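Long-range contact in prolyl-ACP dehydrogenase (Oscillatoria sp., PDB 4IRN), which is the flavin-dependent oxidase that acts on prolyl-acyl carrier protein in the biosynthesis of the cyanotoxin anatoxin-a: residues Leu351-Val365 with Ser396-Ile410. Sequence-based numbering, arbitrary orientation.
Sequences LEASMANLYISEAWV and SKFYSGTSEIQRVVI. With FAD (flavin-adenine dinucleotide), chain I.
With CG trans to its backbone N (chi1 168°) and chi2 turned to 71°, Leu-358 spreads its two methyls over the helix that follows Thr-402: CD1 lies over one face of the Arg-407 guanidinium and CD2 packs 3.7 Å from CD1 of Ile-410. Its side chain is a knob in the hole formed by Ser-403, Gln-406, Arg-407 and Ile-410. Ile-410 returns the fit among Leu-351, Ser-354, Met-355 and Leu-358, its CD1 lying 3.8 Å from CG of Met-355. Over these segments the helix axes run broadly antiparallel, 9.2 Å apart at closest approach.

Gln-406, bent at chi2, folds back so that NE2 makes weak bonds to the carbonyls of Ser-400 and Gly-401. NE2 also comes 2.9 Å from Asn-357 OD1, at an angle too poor for a hydrogen bond; ND2 of Asn-357 bonds to the carbonyl of Arg-280. Toward the N-terminal end of helix 403-414, the extended Glu-362 meets Arg-407 in a salt bridge, OE2 to NH2 3.2 Å with a weak hydrogen bond; NH1 of that arginine pairs with Glu-324 of a second subunit.

The far side of 396-410 faces the cofactor: the Phe-398 carbonyl accepts from FAD O3' at 3.0 Å, and Glu-404 OE1 approaches O2B. Knobs-into-holes packing thus joins helix 403-414 to helix 350-375, while the weak Gln-406 bonds tie the FAD-binding turn to its own helix, in the C-terminal helical domain of the acyl-CoA dehydrogenase fold.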
loop_
_atom_site.group_PDB
_atom_site.type_symbol
_atom_site.label_atom_id
_atom_site.label_comp_id
_atom_site.label_asym_id
_atom_site.label_seq_id
_atom_site.Cartn_x
_atom_site.Cartn_y
_atom_site.Cartn_z
ATOM N N LEU A 351 1.899 10.981 22.652
ATOM C CA LEU A 351 2.510 10.280 21.519
ATOM C C LEU A 351 1.795 8.947 21.279
ATOM O O LEU A 351 1.466 8.638 20.143
ATOM C CB LEU A 351 4.018 10.046 21.779
ATOM C CG LEU A 351 4.777 9.076 20.845
ATOM C CD1 LEU A 351 4.863 9.609 19.416
ATOM C CD2 LEU A 351 6.152 8.778 21.390
ATOM N N GLU A 352 1.546 8.178 22.352
ATOM C CA GLU A 352 0.895 6.874 22.284
ATOM C C GLU A 352 -0.569 6.972 21.877
ATOM O O GLU A 352 -1.051 6.098 21.159
ATOM C CB GLU A 352 1.082 6.095 23.588
ATOM C CG GLU A 352 2.507 5.596 23.795
ATOM C CD GLU A 352 3.558 6.602 24.247
ATOM O OE1 GLU A 352 3.188 7.722 24.672
ATOM O OE2 GLU A 352 4.760 6.259 24.190
ATOM N N ALA A 353 -1.267 8.037 22.310
ATOM C CA ALA A 353 -2.671 8.290 21.973
ATOM C C ALA A 353 -2.795 8.673 20.502
ATOM O O ALA A 353 -3.758 8.266 19.848
ATOM C CB ALA A 353 -3.230 9.398 22.848
ATOM N N SER A 354 -1.810 9.439 19.982
ATOM C CA SER A 354 -1.761 9.883 18.591
ATOM C C SER A 354 -1.499 8.713 17.660
ATOM O O SER A 354 -2.133 8.624 16.613
ATOM C CB SER A 354 -0.707 10.965 18.407
ATOM O OG SER A 354 -1.007 12.098 19.209
ATOM N N MET A 355 -0.594 7.792 18.063
ATOM C CA MET A 355 -0.260 6.572 17.316
ATOM C C MET A 355 -1.475 5.641 17.258
ATOM O O MET A 355 -1.745 5.053 16.204
ATOM C CB MET A 355 0.925 5.843 17.961
ATOM C CG MET A 355 2.246 6.548 17.756
ATOM S SD MET A 355 3.638 5.663 18.483
ATOM C CE MET A 355 3.970 4.539 17.222
ATOM N N ALA A 356 -2.216 5.534 18.388
ATOM C CA ALA A 356 -3.419 4.720 18.508
ATOM C C ALA A 356 -4.524 5.252 17.594
ATOM O O ALA A 356 -5.074 4.489 16.803
ATOM C CB ALA A 356 -3.894 4.690 19.951
ATOM N N ASN A 357 -4.791 6.561 17.658
ATOM C CA ASN A 357 -5.801 7.216 16.846
ATOM C C ASN A 357 -5.505 7.081 15.360
ATOM O O ASN A 357 -6.391 6.722 14.589
ATOM C CB ASN A 357 -5.913 8.674 17.238
ATOM C CG ASN A 357 -7.236 9.270 16.870
ATOM O OD1 ASN A 357 -7.397 9.856 15.806
ATOM N ND2 ASN A 357 -8.209 9.122 17.744
ATOM N N LEU A 358 -4.248 7.333 14.967
ATOM C CA LEU A 358 -3.795 7.250 13.579
ATOM C C LEU A 358 -3.932 5.820 13.043
ATOM O O LEU A 358 -4.491 5.630 11.960
ATOM C CB LEU A 358 -2.351 7.793 13.421
ATOM C CG LEU A 358 -1.593 7.544 12.097
ATOM C CD1 LEU A 358 -2.155 8.368 10.958
ATOM C CD2 LEU A 358 -0.139 7.881 12.248
ATOM N N TYR A 359 -3.461 4.816 13.816
ATOM C CA TYR A 359 -3.545 3.419 13.410
ATOM C C TYR A 359 -4.985 2.891 13.344
ATOM O O TYR A 359 -5.376 2.386 12.300
ATOM C CB TYR A 359 -2.660 2.492 14.273
ATOM C CG TYR A 359 -2.617 1.091 13.710
ATOM C CD1 TYR A 359 -1.715 0.755 12.703
ATOM C CD2 TYR A 359 -3.564 0.142 14.081
ATOM C CE1 TYR A 359 -1.744 -0.496 12.094
ATOM C CE2 TYR A 359 -3.618 -1.106 13.462
ATOM C CZ TYR A 359 -2.695 -1.426 12.478
ATOM O OH TYR A 359 -2.684 -2.673 11.902
ATOM N N ILE A 360 -5.729 2.953 14.449
ATOM C CA ILE A 360 -7.093 2.438 14.574
ATOM C C ILE A 360 -8.087 3.028 13.573
ATOM O O ILE A 360 -8.883 2.276 13.026
ATOM C CB ILE A 360 -7.597 2.423 16.052
ATOM C CG1 ILE A 360 -6.600 1.647 16.950
ATOM C CG2 ILE A 360 -9.028 1.844 16.144
ATOM C CD1 ILE A 360 -6.789 1.754 18.430
ATOM N N SER A 361 -8.029 4.362 13.325
ATOM C CA SER A 361 -8.945 5.032 12.411
ATOM C C SER A 361 -8.794 4.519 11.002
ATOM O O SER A 361 -9.804 4.282 10.327
ATOM C CB SER A 361 -8.735 6.541 12.451
ATOM O OG SER A 361 -7.418 6.887 12.071
ATOM N N GLU A 362 -7.543 4.318 10.564
ATOM C CA GLU A 362 -7.232 3.813 9.229
ATOM C C GLU A 362 -7.482 2.319 9.106
ATOM O O GLU A 362 -7.921 1.861 8.055
ATOM C CB GLU A 362 -5.803 4.148 8.826
ATOM C CG GLU A 362 -5.597 5.615 8.500
ATOM C CD GLU A 362 -4.153 6.054 8.315
ATOM O OE1 GLU A 362 -3.220 5.219 8.392
ATOM O OE2 GLU A 362 -3.967 7.258 8.039
ATOM N N ALA A 363 -7.182 1.564 10.174
ATOM C CA ALA A 363 -7.403 0.131 10.265
ATOM C C ALA A 363 -8.908 -0.170 10.154
ATOM O O ALA A 363 -9.302 -1.095 9.431
ATOM C CB ALA A 363 -6.864 -0.382 11.590
ATOM N N TRP A 364 -9.738 0.647 10.835
ATOM C CA TRP A 364 -11.189 0.537 10.835
ATOM C C TRP A 364 -11.792 0.735 9.442
ATOM O O TRP A 364 -12.614 -0.078 9.030
ATOM C CB TRP A 364 -11.813 1.514 11.850
ATOM C CG TRP A 364 -13.262 1.256 12.170
ATOM C CD1 TRP A 364 -13.975 0.110 11.934
ATOM C CD2 TRP A 364 -14.163 2.161 12.814
ATOM N NE1 TRP A 364 -15.272 0.260 12.362
ATOM C CE2 TRP A 364 -15.416 1.506 12.913
ATOM C CE3 TRP A 364 -14.044 3.477 13.297
ATOM C CZ2 TRP A 364 -16.534 2.115 13.491
ATOM C CZ3 TRP A 364 -15.151 4.079 13.876
ATOM C CH2 TRP A 364 -16.375 3.397 13.981
ATOM N N VAL A 365 -11.372 1.792 8.726
ATOM C CA VAL A 365 -11.853 2.129 7.378
ATOM C C VAL A 365 -11.527 1.005 6.402
ATOM O O VAL A 365 -12.398 0.552 5.668
ATOM C CB VAL A 365 -11.300 3.512 6.913
ATOM C CG1 VAL A 365 -11.480 3.725 5.416
ATOM C CG2 VAL A 365 -11.941 4.653 7.691
ATOM N N SER A 396 -13.755 8.985 11.954
ATOM C CA SER A 396 -12.588 8.781 12.820
ATOM C C SER A 396 -11.296 9.365 12.260
ATOM O O SER A 396 -10.373 9.618 13.028
ATOM C CB SER A 396 -12.415 7.301 13.152
ATOM O OG SER A 396 -12.006 6.550 12.021
ATOM N N LYS A 397 -11.243 9.593 10.935
ATOM C CA LYS A 397 -10.102 10.173 10.217
ATOM C C LYS A 397 -10.117 11.705 10.316
ATOM O O LYS A 397 -9.147 12.347 9.898
ATOM C CB LYS A 397 -10.097 9.723 8.746
ATOM C CG LYS A 397 -9.794 8.243 8.575
ATOM C CD LYS A 397 -9.660 7.834 7.138
ATOM C CE LYS A 397 -8.243 7.910 6.648
ATOM N NZ LYS A 397 -8.138 7.266 5.319
ATOM N N PHE A 398 -11.211 12.286 10.881
ATOM C CA PHE A 398 -11.386 13.736 11.030
ATOM C C PHE A 398 -11.548 14.209 12.473
ATOM O O PHE A 398 -10.899 15.192 12.850
ATOM C CB PHE A 398 -12.496 14.259 10.110
ATOM C CG PHE A 398 -12.295 13.828 8.677
ATOM C CD1 PHE A 398 -11.245 14.339 7.921
ATOM C CD2 PHE A 398 -13.111 12.860 8.105
ATOM C CE1 PHE A 398 -11.037 13.918 6.611
ATOM C CE2 PHE A 398 -12.905 12.440 6.791
ATOM C CZ PHE A 398 -11.866 12.969 6.057
ATOM N N TYR A 399 -12.381 13.514 13.292
ATOM C CA TYR A 399 -12.498 13.895 14.701
ATOM C C TYR A 399 -11.272 13.419 15.470
ATOM O O TYR A 399 -10.609 12.470 15.028
ATOM C CB TYR A 399 -13.833 13.486 15.342
ATOM C CG TYR A 399 -14.098 12.004 15.460
ATOM C CD1 TYR A 399 -13.487 11.243 16.453
ATOM C CD2 TYR A 399 -15.080 11.391 14.689
ATOM C CE1 TYR A 399 -13.767 9.888 16.601
ATOM C CE2 TYR A 399 -15.382 10.040 14.842
ATOM C CZ TYR A 399 -14.715 9.290 15.790
ATOM O OH TYR A 399 -15.018 7.959 15.929
ATOM N N SER A 400 -10.927 14.123 16.573
ATOM C CA SER A 400 -9.741 13.897 17.426
ATOM C C SER A 400 -8.437 14.252 16.679
ATOM O O SER A 400 -7.341 13.970 17.166
ATOM C CB SER A 400 -9.698 12.464 17.969
ATOM O OG SER A 400 -10.918 12.082 18.585
ATOM N N GLY A 401 -8.578 14.887 15.513
ATOM C CA GLY A 401 -7.473 15.276 14.647
ATOM C C GLY A 401 -7.384 14.402 13.413
ATOM O O GLY A 401 -7.721 13.215 13.464
ATOM N N THR A 402 -6.932 14.984 12.288
ATOM C CA THR A 402 -6.774 14.265 11.017
ATOM C C THR A 402 -5.547 13.361 11.072
ATOM O O THR A 402 -4.663 13.591 11.901
ATOM C CB THR A 402 -6.667 15.224 9.823
ATOM O OG1 THR A 402 -5.473 15.984 9.940
ATOM C CG2 THR A 402 -7.879 16.129 9.659
ATOM N N SER A 403 -5.474 12.360 10.160
ATOM C CA SER A 403 -4.355 11.415 10.061
ATOM C C SER A 403 -3.016 12.145 9.873
ATOM O O SER A 403 -2.028 11.777 10.509
ATOM C CB SER A 403 -4.602 10.412 8.941
ATOM O OG SER A 403 -5.756 9.634 9.217
ATOM N N GLU A 404 -3.023 13.224 9.065
ATOM C CA GLU A 404 -1.875 14.082 8.768
ATOM C C GLU A 404 -1.376 14.804 10.022
ATOM O O GLU A 404 -0.167 14.886 10.224
ATOM C CB GLU A 404 -2.226 15.096 7.666
ATOM C CG GLU A 404 -2.538 14.479 6.309
ATOM C CD GLU A 404 -3.876 13.775 6.155
ATOM O OE1 GLU A 404 -4.905 14.330 6.603
ATOM O OE2 GLU A 404 -3.895 12.665 5.575
ATOM N N ILE A 405 -2.299 15.308 10.863
ATOM C CA ILE A 405 -2.007 16.002 12.119
ATOM C C ILE A 405 -1.298 15.094 13.097
ATOM O O ILE A 405 -0.293 15.514 13.674
ATOM C CB ILE A 405 -3.279 16.687 12.704
ATOM C CG1 ILE A 405 -3.593 17.991 11.956
ATOM C CG2 ILE A 405 -3.232 16.912 14.239
ATOM C CD1 ILE A 405 -2.370 18.931 11.631
ATOM N N GLN A 406 -1.794 13.849 13.253
ATOM C CA GLN A 406 -1.208 12.830 14.139
ATOM C C GLN A 406 0.231 12.560 13.714
ATOM O O GLN A 406 1.116 12.537 14.562
ATOM C CB GLN A 406 -1.995 11.504 14.090
ATOM C CG GLN A 406 -3.514 11.626 14.046
ATOM C CD GLN A 406 -4.207 11.834 15.378
ATOM O OE1 GLN A 406 -3.632 11.693 16.453
ATOM N NE2 GLN A 406 -5.520 11.977 15.314
ATOM N N ARG A 407 0.462 12.392 12.385
ATOM C CA ARG A 407 1.781 12.162 11.779
ATOM C C ARG A 407 2.720 13.310 12.133
ATOM O O ARG A 407 3.861 13.054 12.521
ATOM C CB ARG A 407 1.659 12.019 10.261
ATOM C CG ARG A 407 0.929 10.762 9.821
ATOM C CD ARG A 407 0.766 10.689 8.323
ATOM N NE ARG A 407 -0.185 9.661 7.920
ATOM C CZ ARG A 407 0.101 8.367 7.816
ATOM N NH1 ARG A 407 1.317 7.923 8.104
ATOM N NH2 ARG A 407 -0.832 7.504 7.432
ATOM N N VAL A 408 2.218 14.576 12.055
ATOM C CA VAL A 408 2.977 15.785 12.397
ATOM C C VAL A 408 3.324 15.756 13.906
ATOM O O VAL A 408 4.475 16.028 14.261
ATOM C CB VAL A 408 2.234 17.082 11.965
ATOM C CG1 VAL A 408 2.858 18.330 12.580
ATOM C CG2 VAL A 408 2.180 17.203 10.444
ATOM N N VAL A 409 2.347 15.388 14.774
ATOM C CA VAL A 409 2.519 15.276 16.225
ATOM C C VAL A 409 3.596 14.216 16.545
ATOM O O VAL A 409 4.509 14.506 17.317
ATOM C CB VAL A 409 1.167 15.019 16.948
ATOM C CG1 VAL A 409 1.371 14.659 18.424
ATOM C CG2 VAL A 409 0.234 16.223 16.817
ATOM N N ILE A 410 3.526 13.025 15.904
ATOM C CA ILE A 410 4.493 11.937 16.090
ATOM C C ILE A 410 5.898 12.401 15.695
ATOM O O ILE A 410 6.845 12.214 16.468
ATOM C CB ILE A 410 4.044 10.607 15.391
ATOM C CG1 ILE A 410 2.721 10.067 16.011
ATOM C CG2 ILE A 410 5.157 9.519 15.425
ATOM C CD1 ILE A 410 1.866 9.221 15.095
HETATM P PA FAD I . -8.259 21.537 8.270
HETATM O O1A FAD I . -7.724 21.614 9.645
HETATM O O2A FAD I . -8.902 22.731 7.581
HETATM O O5B FAD I . -7.105 21.128 7.274
HETATM C C5B FAD I . -7.405 20.866 5.893
HETATM C C4B FAD I . -6.573 19.694 5.447
HETATM O O4B FAD I . -5.189 20.078 5.412
HETATM C C3B FAD I . -6.694 18.440 6.315
HETATM O O3B FAD I . -7.194 17.370 5.528
HETATM C C2B FAD I . -5.281 18.170 6.859
HETATM O O2B FAD I . -4.874 16.854 6.515
HETATM C C1B FAD I . -4.378 19.155 6.116
HETATM N N9A FAD I . -3.460 19.897 6.980
HETATM C C8A FAD I . -3.759 20.986 7.755
HETATM N N7A FAD I . -2.754 21.419 8.478
HETATM C C5A FAD I . -1.719 20.559 8.158
HETATM C C6A FAD I . -0.375 20.472 8.599
HETATM N N6A FAD I . 0.173 21.306 9.486
HETATM N N1A FAD I . 0.389 19.479 8.093
HETATM C C2A FAD I . -0.150 18.646 7.201
HETATM N N3A FAD I . -1.391 18.640 6.705
HETATM C C4A FAD I . -2.136 19.616 7.227
HETATM N N1 FAD I . -14.188 19.793 17.068
HETATM C C2 FAD I . -14.483 20.266 18.326
HETATM O O2 FAD I . -13.848 21.201 18.812
HETATM N N3 FAD I . -15.528 19.707 19.059
HETATM C C4 FAD I . -16.339 18.681 18.639
HETATM O O4 FAD I . -17.235 18.268 19.374
HETATM C C4X FAD I . -16.035 18.180 17.298
HETATM N N5 FAD I . -16.788 17.221 16.809
HETATM C C5X FAD I . -16.530 16.796 15.505
HETATM C C6 FAD I . -17.323 15.775 14.973
HETATM C C7 FAD I . -17.109 15.288 13.687
HETATM C C7M FAD I . -17.924 14.125 13.185
HETATM C C8 FAD I . -16.085 15.855 12.897
HETATM C C8M FAD I . -15.804 15.363 11.501
HETATM C C9 FAD I . -15.308 16.881 13.416
HETATM C C9A FAD I . -15.500 17.363 14.708
HETATM N N10 FAD I . -14.707 18.400 15.275
HETATM C C10 FAD I . -14.934 18.814 16.564
HETATM C "C1'" FAD I . -13.700 19.079 14.430
HETATM C "C2'" FAD I . -12.594 18.103 14.054
HETATM O "O2'" FAD I . -11.681 17.904 15.130
HETATM C "C3'" FAD I . -11.885 18.562 12.780
HETATM O "O3'" FAD I . -12.146 17.629 11.735
HETATM C "C4'" FAD I . -10.374 18.752 12.928
HETATM O "O4'" FAD I . -10.102 19.727 13.937
HETATM C "C5'" FAD I . -9.682 19.076 11.616
HETATM O "O5'" FAD I . -10.082 20.371 11.140
HETATM P P FAD I . -10.579 20.548 9.622
HETATM O O1P FAD I . -11.413 19.405 9.179
HETATM O O2P FAD I . -11.157 21.932 9.791
HETATM O O3P FAD I . -9.475 20.491 8.464
#